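Local coordinates for protein poly-beta-1,6-N-acetyl-D-glucosamine N-deacetylase (Aggregatibacter actinomycetemcomitans, PDB 4U10) that probably removes acetyl groups from the N-acetylglucosamine units of poly-beta-1,6-N-acetyl-D-glucosamine, through the metal-binding polysaccharide deacetylase domain, the part of the longer protein present here, at residues A[227-232]-A[242-247]; A[4-9]-A[236-241]; A[129-134]-A[196-201]; A[138-143]-A[202-207]. All coordinates share one frame; numbering follows the deposited sequence.

Contact 1. Residues A[227-232]-A[242-247]; sequences THHFAL and DRYVGR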
loop_
_atom_site.group_PDB
_atom_site.type_symbol
_atom_site.label_atom_id
_atom_site.label_comp_id
_atom_site.label_asym_id
_atom_site.label_seq_id
_atom_site.Cartn_x
_atom_site.Cartn_y
_atom_site.Cartn_z
ATOM N N THR A 227 8.328 7.372 -8.857
ATOM C CA THR A 227 9.443 7.995 -8.164
ATOM C C THR A 227 9.076 8.238 -6.700
ATOM O O THR A 227 9.929 8.209 -5.844
ATOM C CB THR A 227 9.841 9.331 -8.875
ATOM O OG1 THR A 227 10.432 9.003 -10.117
ATOM C CG2 THR A 227 10.848 10.087 -8.098
ATOM N N HIS A 228 7.787 8.459 -6.430
ATOM C CA HIS A 228 7.270 8.420 -5.062
ATOM C C HIS A 228 7.058 6.984 -4.592
ATOM O O HIS A 228 6.363 6.195 -5.220
ATOM C CB HIS A 228 5.989 9.236 -4.949
ATOM C CG HIS A 228 6.199 10.675 -5.271
ATOM N ND1 HIS A 228 6.750 11.567 -4.372
ATOM C CD2 HIS A 228 5.960 11.371 -6.395
ATOM C CE1 HIS A 228 6.868 12.744 -4.960
ATOM N NE2 HIS A 228 6.380 12.649 -6.182
ATOM N N HIS A 229 7.653 6.657 -3.473
ATOM C CA HIS A 229 7.514 5.329 -2.904
ATOM C C HIS A 229 7.160 5.378 -1.427
ATOM O O HIS A 229 7.711 6.166 -0.641
ATOM C CB HIS A 229 8.760 4.472 -3.259
ATOM C CG HIS A 229 10.053 5.007 -2.747
ATOM N ND1 HIS A 229 10.595 4.619 -1.545
ATOM C CD2 HIS A 229 10.937 5.870 -3.296
ATOM C CE1 HIS A 229 11.758 5.217 -1.366
ATOM N NE2 HIS A 229 11.968 6.008 -2.400
ATOM N N PHE A 230 6.258 4.503 -1.016
ATOM C CA PHE A 230 5.790 4.444 0.369
ATOM C C PHE A 230 6.489 3.290 1.114
ATOM O O PHE A 230 6.248 2.112 0.813
ATOM C CB PHE A 230 4.280 4.182 0.400
ATOM C CG PHE A 230 3.377 5.389 0.087
ATOM C CD1 PHE A 230 3.828 6.555 -0.496
ATOM C CD2 PHE A 230 1.989 5.276 0.340
ATOM C CE1 PHE A 230 2.902 7.605 -0.796
ATOM C CE2 PHE A 230 1.128 6.303 0.086
ATOM C CZ PHE A 230 1.592 7.448 -0.472
ATOM N N ALA A 231 7.259 3.635 2.151
ATOM C CA ALA A 231 7.867 2.653 3.079
ATOM C C ALA A 231 7.069 2.585 4.410
ATOM O O ALA A 231 5.882 2.900 4.442
ATOM C CB ALA A 231 9.357 3.004 3.279
ATOM N N LEU A 232 7.652 2.112 5.507
ATOM C CA LEU A 232 6.977 2.196 6.779
ATOM C C LEU A 232 7.729 3.231 7.630
ATOM O O LEU A 232 8.107 4.307 7.115
ATOM C CB LEU A 232 6.849 0.813 7.422
ATOM C CG LEU A 232 5.868 -0.123 6.710
ATOM C CD1 LEU A 232 5.837 -1.512 7.351
ATOM C CD2 LEU A 232 4.504 0.517 6.804
ATOM N N ASP A 242 9.196 15.245 -1.429
ATOM C CA ASP A 242 9.958 14.018 -1.085
ATOM C C ASP A 242 9.531 12.856 -1.964
ATOM O O ASP A 242 8.342 12.701 -2.241
ATOM C CB ASP A 242 9.766 13.633 0.378
ATOM C CG ASP A 242 10.543 14.545 1.325
ATOM O OD1 ASP A 242 11.291 15.418 0.829
ATOM O OD2 ASP A 242 10.397 14.389 2.540
ATOM N N ARG A 243 10.514 12.096 -2.432
ATOM C CA ARG A 243 10.317 10.847 -3.144
ATOM C C ARG A 243 10.060 9.693 -2.169
ATOM O O ARG A 243 9.139 8.890 -2.357
ATOM C CB ARG A 243 11.565 10.536 -3.967
ATOM C CG ARG A 243 11.854 11.552 -5.072
ATOM C CD ARG A 243 13.355 11.487 -5.470
ATOM N NE ARG A 243 13.648 11.933 -6.843
ATOM C CZ ARG A 243 13.469 13.170 -7.323
ATOM N NH1 ARG A 243 12.977 14.171 -6.571
ATOM N NH2 ARG A 243 13.785 13.403 -8.594
ATOM N N TYR A 244 10.867 9.645 -1.112
ATOM C CA TYR A 244 10.811 8.591 -0.056
ATOM C C TYR A 244 9.788 8.988 0.995
ATOM O O TYR A 244 10.008 9.952 1.732
ATOM C CB TYR A 244 12.210 8.466 0.579
ATOM C CG TYR A 244 12.427 7.540 1.771
ATOM C CD1 TYR A 244 11.480 6.589 2.188
ATOM C CD2 TYR A 244 13.620 7.595 2.455
ATOM C CE1 TYR A 244 11.736 5.773 3.282
ATOM C CE2 TYR A 244 13.896 6.774 3.526
ATOM C CZ TYR A 244 12.962 5.866 3.940
ATOM O OH TYR A 244 13.309 5.069 5.014
ATOM N N VAL A 245 8.681 8.265 1.070
ATOM C CA VAL A 245 7.593 8.656 1.960
ATOM C C VAL A 245 7.502 7.626 3.069
ATOM O O VAL A 245 7.408 6.463 2.780
ATOM C CB VAL A 245 6.291 8.647 1.189
ATOM C CG1 VAL A 245 5.136 8.911 2.160
ATOM C CG2 VAL A 245 6.338 9.666 0.069
ATOM N N GLY A 246 7.623 8.020 4.322
ATOM C CA GLY A 246 7.417 7.118 5.455
ATOM C C GLY A 246 6.002 7.067 5.958
ATOM O O GLY A 246 5.201 8.001 5.782
ATOM N N ARG A 247 5.674 5.962 6.605
ATOM C CA ARG A 247 4.347 5.721 7.063
ATOM C C ARG A 247 4.369 5.092 8.445
ATOM O O ARG A 247 5.319 4.362 8.820
ATOM C CB ARG A 247 3.615 4.791 6.060
ATOM C CG ARG A 247 3.569 5.256 4.589
ATOM C CD ARG A 247 2.580 4.384 3.808
ATOM N NE ARG A 247 3.067 2.981 3.739
ATOM C CZ ARG A 247 2.353 1.938 3.324
ATOM N NH1 ARG A 247 1.090 2.081 2.947
ATOM N NH2 ARG A 247 2.876 0.711 3.321
HETATM O O HOH W 1 5.657 -0.028 2.419
#
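Phe230 and Val245 pair in register on two parallel strands, the last two of the short sheet 205-207, 228-230, 244-245, whose end comes close to a zinc site. The backbone ladder runs from His229 N, which donates to Arg243 O, through Val245 N to His229 O, and on to Ala231 N, whose bond to Val245 O is 2.9 Å. On one face the Phe230 ring puts CD1 3.6 Å from Val245 CB, the two side chains lying side by side. On the other, the His229 ring, its CG held between the backbone N and the carbonyl carbon (chi1 61°), covers the Tyr244 backbone: Tyr244 CA sits over the ring face, 3.9 Å from its centroid. The two rings are nearly parallel but slid apart, with little overlap. Ala231 CB meets the edge of the Tyr244 ring at CE1, 3.7 Å away. Beyond the strands Arg247 takes over: NE donates to Ala231 O at 2.9 Å, the oxygen lying in the guanidinium plane, while the Arg247 and Phe230 side chains cross at about a right angle, Arg247 CD 3.6 Å from Phe230 CD2. A water links Phe230 O to Arg247 NH2, weakly on the arginine side. Arg247 NH1 forms a salt bridge with the zinc ligand Asp74, which makes the arginine a probable second-shell residue; its bond to Ala231 O would help orient the guanidinium.

Contact 2. Residues A[4-9]-A[236-241]; sequences YGVLAY and IINKIG
Tyr4 and Asn238 carry this contact, an antiparallel hydrogen-bonded pair at the start of segment 4-9. Tyr4 N donates to Asn238 O at 3.0 Å. In return Tyr4 O is gripped twice by the same residue: by the Asn238 backbone N at 3.3 Å and by its amide ND2 at 3.2 Å, the latter tilted out of the carbonyl plane. Packing is tightest over the Tyr4 ring. Chi1 of 68° sets Tyr4 CG between the backbone N and the carbonyl carbon, and chi2 of -86° turns a ring face to Asn238 CB, which lies 3.7 Å from the centroid as a CH-pi contact; Ile240 CD1 reaches Tyr4 CD1 at 3.8 Å. Val6 CG2 touches Asn238 ND2 from across, at 3.7 Å. The other side is looser: the exposed side chains of Ile236 and Ile237 point away from the strand, and a water spans the gap, accepting from Val6 N and donating to Ile236 O. The strands have already diverged there, leaving a single bridge. Asn238 OD1 accepts from Gly246 N, which ties this pair to the loop after strand 244-245. Tyr4 also packs against Trp51 and Ile54 of helix 51-58, and Gly5 bonds through its backbone to strand 68-75.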
loop_
_atom_site.group_PDB
_atom_site.type_symbol
_atom_site.label_atom_id
_atom_site.label_comp_id
_atom_site.label_asym_id
_atom_site.label_seq_id
_atom_site.Cartn_x
_atom_site.Cartn_y
_atom_site.Cartn_z
ATOM N N TYR A 4 3.769 16.461 5.798
ATOM C CA TYR A 4 2.613 15.580 5.958
ATOM C C TYR A 4 3.039 14.220 6.546
ATOM O O TYR A 4 4.215 13.779 6.363
ATOM C CB TYR A 4 1.862 15.434 4.625
ATOM C CG TYR A 4 2.619 14.678 3.557
ATOM C CD1 TYR A 4 3.526 15.342 2.711
ATOM C CD2 TYR A 4 2.485 13.306 3.444
ATOM C CE1 TYR A 4 4.238 14.647 1.749
ATOM C CE2 TYR A 4 3.155 12.605 2.463
ATOM C CZ TYR A 4 4.041 13.271 1.632
ATOM O OH TYR A 4 4.704 12.602 0.686
ATOM N N GLY A 5 2.087 13.605 7.264
ATOM C CA GLY A 5 2.237 12.280 7.812
ATOM C C GLY A 5 1.416 11.288 6.986
ATOM O O GLY A 5 0.493 11.664 6.310
ATOM N N VAL A 6 1.747 10.014 7.083
ATOM C CA VAL A 6 1.054 8.979 6.347
ATOM C C VAL A 6 0.718 7.812 7.252
ATOM O O VAL A 6 1.594 7.328 7.944
ATOM C CB VAL A 6 1.857 8.483 5.112
ATOM C CG1 VAL A 6 0.993 7.497 4.322
ATOM C CG2 VAL A 6 2.265 9.639 4.190
ATOM N N LEU A 7 -0.523 7.327 7.232
ATOM C CA LEU A 7 -0.867 6.116 7.975
ATOM C C LEU A 7 -1.008 4.902 7.062
ATOM O O LEU A 7 -1.636 4.980 6.002
ATOM C CB LEU A 7 -2.132 6.276 8.762
ATOM C CG LEU A 7 -2.330 7.517 9.693
ATOM C CD1 LEU A 7 -3.630 7.405 10.514
ATOM C CD2 LEU A 7 -1.110 7.682 10.594
ATOM N N ALA A 8 -0.432 3.771 7.457
ATOM C CA ALA A 8 -0.517 2.546 6.617
ATOM C C ALA A 8 -1.421 1.482 7.235
ATOM O O ALA A 8 -1.058 0.858 8.249
ATOM C CB ALA A 8 0.892 1.967 6.387
ATOM N N TYR A 9 -2.532 1.185 6.581
ATOM C CA TYR A 9 -3.504 0.211 7.019
ATOM C C TYR A 9 -3.490 -0.981 6.066
ATOM O O TYR A 9 -2.969 -0.865 4.987
ATOM C CB TYR A 9 -4.934 0.769 6.968
ATOM C CG TYR A 9 -5.241 1.824 8.038
ATOM C CD1 TYR A 9 -5.730 1.467 9.291
ATOM C CD2 TYR A 9 -5.092 3.180 7.752
ATOM C CE1 TYR A 9 -5.978 2.459 10.255
ATOM C CE2 TYR A 9 -5.386 4.175 8.698
ATOM C CZ TYR A 9 -5.801 3.837 9.916
ATOM O OH TYR A 9 -6.044 4.861 10.846
ATOM N N ILE A 236 9.768 9.521 9.270
ATOM C CA ILE A 236 8.513 9.881 9.946
ATOM C C ILE A 236 7.877 11.108 9.314
ATOM O O ILE A 236 6.677 11.095 8.997
ATOM C CB ILE A 236 8.680 10.107 11.470
ATOM C CG1 ILE A 236 9.238 8.849 12.185
ATOM C CG2 ILE A 236 7.379 10.593 12.103
ATOM C CD1 ILE A 236 8.404 7.577 12.163
ATOM N N ILE A 237 8.680 12.152 9.120
ATOM C CA ILE A 237 8.192 13.365 8.497
ATOM C C ILE A 237 8.495 13.388 6.976
ATOM O O ILE A 237 9.587 13.024 6.502
ATOM C CB ILE A 237 8.707 14.635 9.227
ATOM C CG1 ILE A 237 10.023 15.108 8.641
ATOM C CG2 ILE A 237 8.810 14.399 10.737
ATOM C CD1 ILE A 237 9.828 16.022 7.439
ATOM N N ASN A 238 7.507 13.819 6.204
ATOM C CA ASN A 238 7.640 13.870 4.788
ATOM C C ASN A 238 7.469 15.330 4.425
ATOM O O ASN A 238 6.628 15.982 5.014
ATOM C CB ASN A 238 6.540 13.003 4.162
ATOM C CG ASN A 238 6.570 11.555 4.659
ATOM O OD1 ASN A 238 7.570 10.889 4.511
ATOM N ND2 ASN A 238 5.479 11.076 5.217
ATOM N N LYS A 239 8.279 15.862 3.512
ATOM C CA LYS A 239 8.118 17.245 3.059
ATOM C C LYS A 239 7.544 17.174 1.682
ATOM O O LYS A 239 7.757 16.226 0.963
ATOM C CB LYS A 239 9.464 17.973 2.982
ATOM C CG LYS A 239 10.103 18.234 4.328
ATOM C CD LYS A 239 11.099 19.403 4.307
ATOM C CE LYS A 239 11.046 20.177 5.628
ATOM N NZ LYS A 239 11.131 19.270 6.818
ATOM N N ILE A 240 6.819 18.209 1.303
ATOM C CA ILE A 240 6.332 18.352 -0.035
ATOM C C ILE A 240 7.508 18.194 -0.969
ATOM O O ILE A 240 8.528 18.853 -0.778
ATOM C CB ILE A 240 5.687 19.749 -0.273
ATOM C CG1 ILE A 240 4.522 20.006 0.693
ATOM C CG2 ILE A 240 5.179 19.851 -1.678
ATOM C CD1 ILE A 240 3.711 18.803 1.070
ATOM N N GLY A 241 7.362 17.321 -1.953
ATOM C CA GLY A 241 8.394 17.029 -2.918
ATOM C C GLY A 241 9.196 15.767 -2.662
ATOM O O GLY A 241 9.848 15.295 -3.589
HETATM O O HOH W 2 4.525 9.735 7.970
#

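Contact 3. Residues A[129-134]-A[196-201]; sequences QVREME and QRQIGK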
loop_
_atom_site.group_PDB
_atom_site.type_symbol
_atom_site.label_atom_id
_atom_site.label_comp_id
_atom_site.label_asym_id
_atom_site.label_seq_id
_atom_site.Cartn_x
_atom_site.Cartn_y
_atom_site.Cartn_z
ATOM N N GLN A 129 -14.760 -2.885 -8.914
ATOM C CA GLN A 129 -14.740 -2.209 -7.608
ATOM C C GLN A 129 -13.693 -1.129 -7.488
ATOM O O GLN A 129 -13.926 -0.082 -6.882
ATOM C CB GLN A 129 -14.567 -3.280 -6.563
ATOM C CG GLN A 129 -15.782 -4.096 -6.337
ATOM C CD GLN A 129 -15.533 -5.347 -5.506
ATOM O OE1 GLN A 129 -14.428 -5.795 -5.356
ATOM N NE2 GLN A 129 -16.581 -5.879 -4.924
ATOM N N VAL A 130 -12.524 -1.351 -8.096
ATOM C CA VAL A 130 -11.438 -0.388 -8.065
ATOM C C VAL A 130 -11.781 0.838 -8.894
ATOM O O VAL A 130 -11.500 2.003 -8.445
ATOM C CB VAL A 130 -10.146 -0.986 -8.622
ATOM C CG1 VAL A 130 -9.021 0.050 -8.649
ATOM C CG2 VAL A 130 -9.745 -2.233 -7.850
ATOM N N ARG A 131 -12.330 0.597 -10.108
ATOM C CA ARG A 131 -12.843 1.719 -10.947
ATOM C C ARG A 131 -13.870 2.610 -10.239
ATOM O O ARG A 131 -13.753 3.819 -10.291
ATOM C CB ARG A 131 -13.420 1.213 -12.292
ATOM C CG ARG A 131 -12.374 1.049 -13.397
ATOM C CD ARG A 131 -13.074 0.711 -14.723
ATOM N NE ARG A 131 -13.728 -0.595 -14.640
ATOM C CZ ARG A 131 -13.116 -1.739 -14.859
ATOM N NH1 ARG A 131 -11.810 -1.740 -15.191
ATOM N NH2 ARG A 131 -13.766 -2.906 -14.740
ATOM N N GLU A 132 -14.850 2.018 -9.577
ATOM C CA GLU A 132 -15.842 2.791 -8.819
ATOM C C GLU A 132 -15.188 3.673 -7.731
ATOM O O GLU A 132 -15.520 4.864 -7.567
ATOM C CB GLU A 132 -16.885 1.849 -8.201
ATOM C CG GLU A 132 -18.029 2.564 -7.527
ATOM C CD GLU A 132 -18.953 1.641 -6.743
ATOM O OE1 GLU A 132 -19.123 0.443 -7.096
ATOM O OE2 GLU A 132 -19.556 2.114 -5.743
HETATM N N MSE A 133 -14.256 3.096 -7.001
HETATM C CA MSE A 133 -13.558 3.819 -5.931
HETATM C C MSE A 133 -12.746 4.939 -6.467
HETATM O O MSE A 133 -12.718 5.995 -5.884
HETATM C CB MSE A 133 -12.630 2.879 -5.101
HETATM C CG MSE A 133 -13.518 2.068 -4.185
HETATM SE SE MSE A 133 -12.639 0.865 -2.932
HETATM C CE MSE A 133 -11.790 -0.365 -4.189
ATOM N N GLU A 134 -12.036 4.722 -7.561
ATOM C CA GLU A 134 -11.190 5.778 -8.181
ATOM C C GLU A 134 -12.045 6.905 -8.764
ATOM O O GLU A 134 -11.719 8.070 -8.592
ATOM C CB GLU A 134 -10.269 5.171 -9.245
ATOM C CG GLU A 134 -9.197 6.131 -9.752
ATOM C CD GLU A 134 -9.725 7.151 -10.780
ATOM O OE1 GLU A 134 -10.717 6.854 -11.518
ATOM O OE2 GLU A 134 -9.152 8.263 -10.801
ATOM N N GLN A 196 -2.995 0.601 -15.281
ATOM C CA GLN A 196 -3.367 1.657 -16.283
ATOM C C GLN A 196 -4.535 1.254 -17.181
ATOM O O GLN A 196 -5.416 2.039 -17.464
ATOM C CB GLN A 196 -2.181 1.981 -17.211
ATOM C CG GLN A 196 -2.384 3.131 -18.208
ATOM C CD GLN A 196 -1.308 3.156 -19.286
ATOM O OE1 GLN A 196 -0.645 2.151 -19.579
ATOM N NE2 GLN A 196 -1.094 4.316 -19.844
ATOM N N ARG A 197 -4.511 0.033 -17.682
ATOM C CA ARG A 197 -5.527 -0.379 -18.566
ATOM C C ARG A 197 -6.878 -0.532 -17.894
ATOM O O ARG A 197 -7.874 -0.378 -18.602
ATOM C CB ARG A 197 -5.167 -1.660 -19.284
ATOM C CG ARG A 197 -5.387 -2.967 -18.511
ATOM C CD ARG A 197 -4.587 -4.097 -19.146
ATOM N NE ARG A 197 -5.118 -4.427 -20.491
ATOM C CZ ARG A 197 -4.641 -5.315 -21.385
ATOM N NH1 ARG A 197 -3.563 -6.064 -21.153
ATOM N NH2 ARG A 197 -5.286 -5.464 -22.562
ATOM N N GLN A 198 -6.949 -0.860 -16.590
ATOM C CA GLN A 198 -8.254 -0.981 -15.931
ATOM C C GLN A 198 -8.758 0.375 -15.491
ATOM O O GLN A 198 -9.926 0.578 -15.442
ATOM C CB GLN A 198 -8.132 -1.916 -14.717
ATOM C CG GLN A 198 -7.667 -3.284 -15.050
ATOM C CD GLN A 198 -8.735 -4.137 -15.699
ATOM O OE1 GLN A 198 -9.939 -3.860 -15.647
ATOM N NE2 GLN A 198 -8.286 -5.238 -16.264
ATOM N N ILE A 199 -7.860 1.299 -15.164
ATOM C CA ILE A 199 -8.140 2.469 -14.332
ATOM C C ILE A 199 -8.056 3.766 -15.151
ATOM O O ILE A 199 -8.751 4.735 -14.812
ATOM C CB ILE A 199 -7.150 2.510 -13.102
ATOM C CG1 ILE A 199 -7.427 1.346 -12.138
ATOM C CG2 ILE A 199 -7.182 3.773 -12.262
ATOM C CD1 ILE A 199 -8.885 1.173 -11.856
ATOM N N GLY A 200 -7.195 3.789 -16.165
ATOM C CA GLY A 200 -7.005 4.955 -17.033
ATOM C C GLY A 200 -5.887 5.908 -16.594
ATOM O O GLY A 200 -5.638 6.927 -17.244
ATOM N N LYS A 201 -5.266 5.609 -15.458
ATOM C CA LYS A 201 -4.190 6.405 -14.850
ATOM C C LYS A 201 -3.037 5.416 -14.525
ATOM O O LYS A 201 -3.289 4.415 -13.838
ATOM C CB LYS A 201 -4.653 7.005 -13.521
ATOM C CG LYS A 201 -5.295 8.371 -13.595
ATOM C CD LYS A 201 -6.793 8.288 -13.563
ATOM C CE LYS A 201 -7.402 9.571 -13.024
ATOM N NZ LYS A 201 -8.877 9.468 -13.122
HETATM O O HOH W 3 -12.085 -5.290 -15.820
HETATM O O HOH W 4 -10.908 4.770 -12.875
#
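Val130 and Ile199 join two helices on the outside of the deacetylase domain: the short helix 127-135 and the C-terminal end of the long helix 177-199, just where Gly200 leaves helical geometry with positive phi. The two side chains cross at about a right angle, and Val130 CG1 meets Ile199 CD1 at 3.4 Å, tighter than usual for two carbons. Ile199 CD1 also rests 3.8 Å from Arg131 CG, and the CG2 branch of Ile199 touches Glu134 CG, so the isoleucine contacts three residues of helix 127-135. Polar contacts flank this apolar centre. Arg131 bends at chi3 (-65°), which turns NE off the line of the chain; its NH1 donates to both oxygens of Gln198: side-chain OE1 at 2.9 Å, on a lone pair in the amide plane, and backbone O at 3.0 Å. Both acceptors lie in the guanidinium plane. A water donates to Gln198 OE1 and accepts from Arg131 NH2, which has a second partner in Asp128. Farther along, Lys201 NZ forms a salt bridge with Glu134 OE2 at 2.6 Å, approaching on the syn side but out of the carboxylate plane. Another water donates to Glu134 OE1 and to Ile199 O. Carbonyl oxygens ending helix 177-199 thus find donors in an arginine and a water; the positive guanidinium would be expected to interact favourably with that negative helix end, an effect tempered by its salt bridge to Asp128.

Contact 4. Residues A[138-143]-A[202-207]; sequences LVEIAS and KPRIMV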
loop_
_atom_site.group_PDB
_atom_site.type_symbol
_atom_site.label_atom_id
_atom_site.label_comp_id
_atom_site.label_asym_id
_atom_site.label_seq_id
_atom_site.Cartn_x
_atom_site.Cartn_y
_atom_site.Cartn_z
ATOM N N LEU A 138 -12.120 9.781 -4.393
ATOM C CA LEU A 138 -11.546 9.609 -3.054
ATOM C C LEU A 138 -10.298 8.707 -2.979
ATOM O O LEU A 138 -9.475 8.826 -2.077
ATOM C CB LEU A 138 -12.611 9.082 -2.086
ATOM C CG LEU A 138 -13.705 10.088 -1.719
ATOM C CD1 LEU A 138 -14.670 9.390 -0.803
ATOM C CD2 LEU A 138 -13.119 11.318 -1.080
ATOM N N VAL A 139 -10.152 7.816 -3.912
ATOM C CA VAL A 139 -9.152 6.767 -3.817
ATOM C C VAL A 139 -8.191 6.827 -5.010
ATOM O O VAL A 139 -8.603 6.677 -6.170
ATOM C CB VAL A 139 -9.816 5.390 -3.757
ATOM C CG1 VAL A 139 -8.754 4.266 -3.567
ATOM C CG2 VAL A 139 -10.933 5.351 -2.696
ATOM N N GLU A 140 -6.917 7.036 -4.702
ATOM C CA GLU A 140 -5.813 6.989 -5.637
ATOM C C GLU A 140 -5.299 5.526 -5.686
ATOM O O GLU A 140 -5.070 4.922 -4.621
ATOM C CB GLU A 140 -4.704 7.885 -5.089
ATOM C CG GLU A 140 -3.318 7.766 -5.746
ATOM C CD GLU A 140 -3.074 8.843 -6.767
ATOM O OE1 GLU A 140 -3.715 9.882 -6.666
ATOM O OE2 GLU A 140 -2.259 8.654 -7.647
ATOM N N ILE A 141 -5.194 4.961 -6.896
ATOM C CA ILE A 141 -4.595 3.620 -7.108
ATOM C C ILE A 141 -3.063 3.620 -7.261
ATOM O O ILE A 141 -2.525 4.156 -8.182
ATOM C CB ILE A 141 -5.243 2.876 -8.274
ATOM C CG1 ILE A 141 -6.743 3.018 -8.206
ATOM C CG2 ILE A 141 -4.900 1.387 -8.182
ATOM C CD1 ILE A 141 -7.365 2.617 -6.852
ATOM N N ALA A 142 -2.378 3.026 -6.296
ATOM C CA ALA A 142 -0.944 2.840 -6.355
ATOM C C ALA A 142 -0.600 1.406 -6.644
ATOM O O ALA A 142 -1.401 0.497 -6.434
ATOM C CB ALA A 142 -0.342 3.233 -5.053
ATOM N N SER A 143 0.631 1.185 -7.063
ATOM C CA SER A 143 1.132 -0.174 -7.207
ATOM C C SER A 143 1.618 -0.718 -5.894
ATOM O O SER A 143 2.125 0.046 -5.014
ATOM C CB SER A 143 2.297 -0.170 -8.189
ATOM O OG SER A 143 2.839 -1.440 -8.379
ATOM N N LYS A 202 -1.834 5.640 -15.052
ATOM C CA LYS A 202 -0.625 4.892 -14.589
ATOM C C LYS A 202 -0.429 5.180 -13.125
ATOM O O LYS A 202 -0.506 6.345 -12.707
ATOM C CB LYS A 202 0.666 5.371 -15.274
ATOM C CG LYS A 202 0.966 4.845 -16.655
ATOM C CD LYS A 202 2.227 5.557 -17.185
ATOM C CE LYS A 202 2.985 4.692 -18.175
ATOM N NZ LYS A 202 3.361 3.351 -17.602
ATOM N N PRO A 203 -0.167 4.143 -12.304
ATOM C CA PRO A 203 0.112 4.528 -10.954
ATOM C C PRO A 203 1.346 5.433 -10.836
ATOM O O PRO A 203 2.317 5.264 -11.577
ATOM C CB PRO A 203 0.421 3.157 -10.260
ATOM C CG PRO A 203 0.908 2.272 -11.382
ATOM C CD PRO A 203 0.128 2.734 -12.576
ATOM N N ARG A 204 1.381 6.291 -9.821
ATOM C CA ARG A 204 2.525 7.164 -9.627
ATOM C C ARG A 204 3.116 7.037 -8.224
ATOM O O ARG A 204 3.928 7.856 -7.772
ATOM C CB ARG A 204 2.123 8.605 -9.939
ATOM C CG ARG A 204 0.868 9.025 -9.274
ATOM C CD ARG A 204 0.408 10.445 -9.694
ATOM N NE ARG A 204 -0.817 10.743 -8.954
ATOM C CZ ARG A 204 -1.538 11.841 -9.077
ATOM N NH1 ARG A 204 -1.161 12.770 -9.946
ATOM N NH2 ARG A 204 -2.625 11.995 -8.314
ATOM N N ILE A 205 2.770 5.954 -7.555
ATOM C CA ILE A 205 3.329 5.609 -6.280
ATOM C C ILE A 205 3.604 4.112 -6.335
ATOM O O ILE A 205 2.788 3.360 -6.782
ATOM C CB ILE A 205 2.323 5.867 -5.123
ATOM C CG1 ILE A 205 1.874 7.325 -5.029
ATOM C CG2 ILE A 205 2.813 5.429 -3.743
ATOM C CD1 ILE A 205 0.557 7.464 -4.256
HETATM N N MSE A 206 4.757 3.726 -5.821
HETATM C CA MSE A 206 5.031 2.309 -5.455
HETATM C C MSE A 206 4.933 2.177 -3.983
HETATM O O MSE A 206 5.642 2.874 -3.213
HETATM C CB MSE A 206 6.338 1.853 -6.066
HETATM C CG MSE A 206 6.916 0.564 -5.435
HETATM SE SE MSE A 206 5.695 -0.906 -5.913
HETATM C CE MSE A 206 6.294 -1.195 -7.694
ATOM N N VAL A 207 4.102 1.233 -3.525
ATOM C CA VAL A 207 4.113 0.902 -2.129
ATOM C C VAL A 207 4.811 -0.414 -1.907
ATOM O O VAL A 207 4.401 -1.449 -2.453
ATOM C CB VAL A 207 2.674 0.857 -1.547
ATOM C CG1 VAL A 207 2.735 0.605 -0.048
ATOM C CG2 VAL A 207 1.890 2.147 -1.855
HETATM O O HOH W 5 -0.799 6.215 -7.823
#
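The backbones of Ser143 and Met206 form a single bridge, with Ser143 N donating to Ile205 O at 3.1 Å and Val207 N donating to Ser143 O at 2.7 Å. Alongside it, Ala142 CB lies 3.7 Å from Ile205 CB and also faces Val207 CG2, while Pro203 CB packs against Ile141 O and Ser143 N. Ser143 OG, anti to the backbone N (chi1 180°), comes 3.5 Å from CE of selenomethionine Met206; its polar partners are Ser191 and the N of Thr145. In the distorted beta/alpha barrel expected of this family, the single bridge links strand 139-141, paired with 95-99, to strand 205-207, paired with 228-230. Val207 lies next to the zinc sites, its side chain close to Asp74 and His144, and its carbonyl oxygen accepts from His144 ND1, an arrangement consistent with His144 using its other ring nitrogen for the metal. At the other end Arg204 grips Glu140 side-on with two nitrogens. Arg204 NH2 donates to Glu140 OE1 at 2.9 Å on its syn lone pair, and Arg204 NE donates to Glu140 OE2 at 2.9 Å, somewhat out of the carboxylate plane; the two flat groups are nearly coplanar, 12° apart. The arginine chain runs extended from CG to NE, and NH2 also donates to Gln52 OE1. One water donates to Glu140 OE2 and Ile141 O and accepts from Arg204 N, and so links the segments away from the backbone bridge.

From the N terminus, segment 4-9 opens the longest loop, closed by contact 2 when 236-241 returns to the first strand. Within that span contact 3 opens at helix 127-135 and contact 4 at strand 139-141; they close in the same order, at 196-201 and 202-207, so the two cross and pack against each other, helices over strands. Contact 1 opens later, at 227-232, and closes at 242-247, crossing contact 2, with which it shares the Gly246-Asn238 hydrogen bond. Strand 205-207 of contact 4 pairs with 228-230 of contact 1. Together they connect the outer helices to the strands of the barrel and bring the chain's later strands back to its beginning.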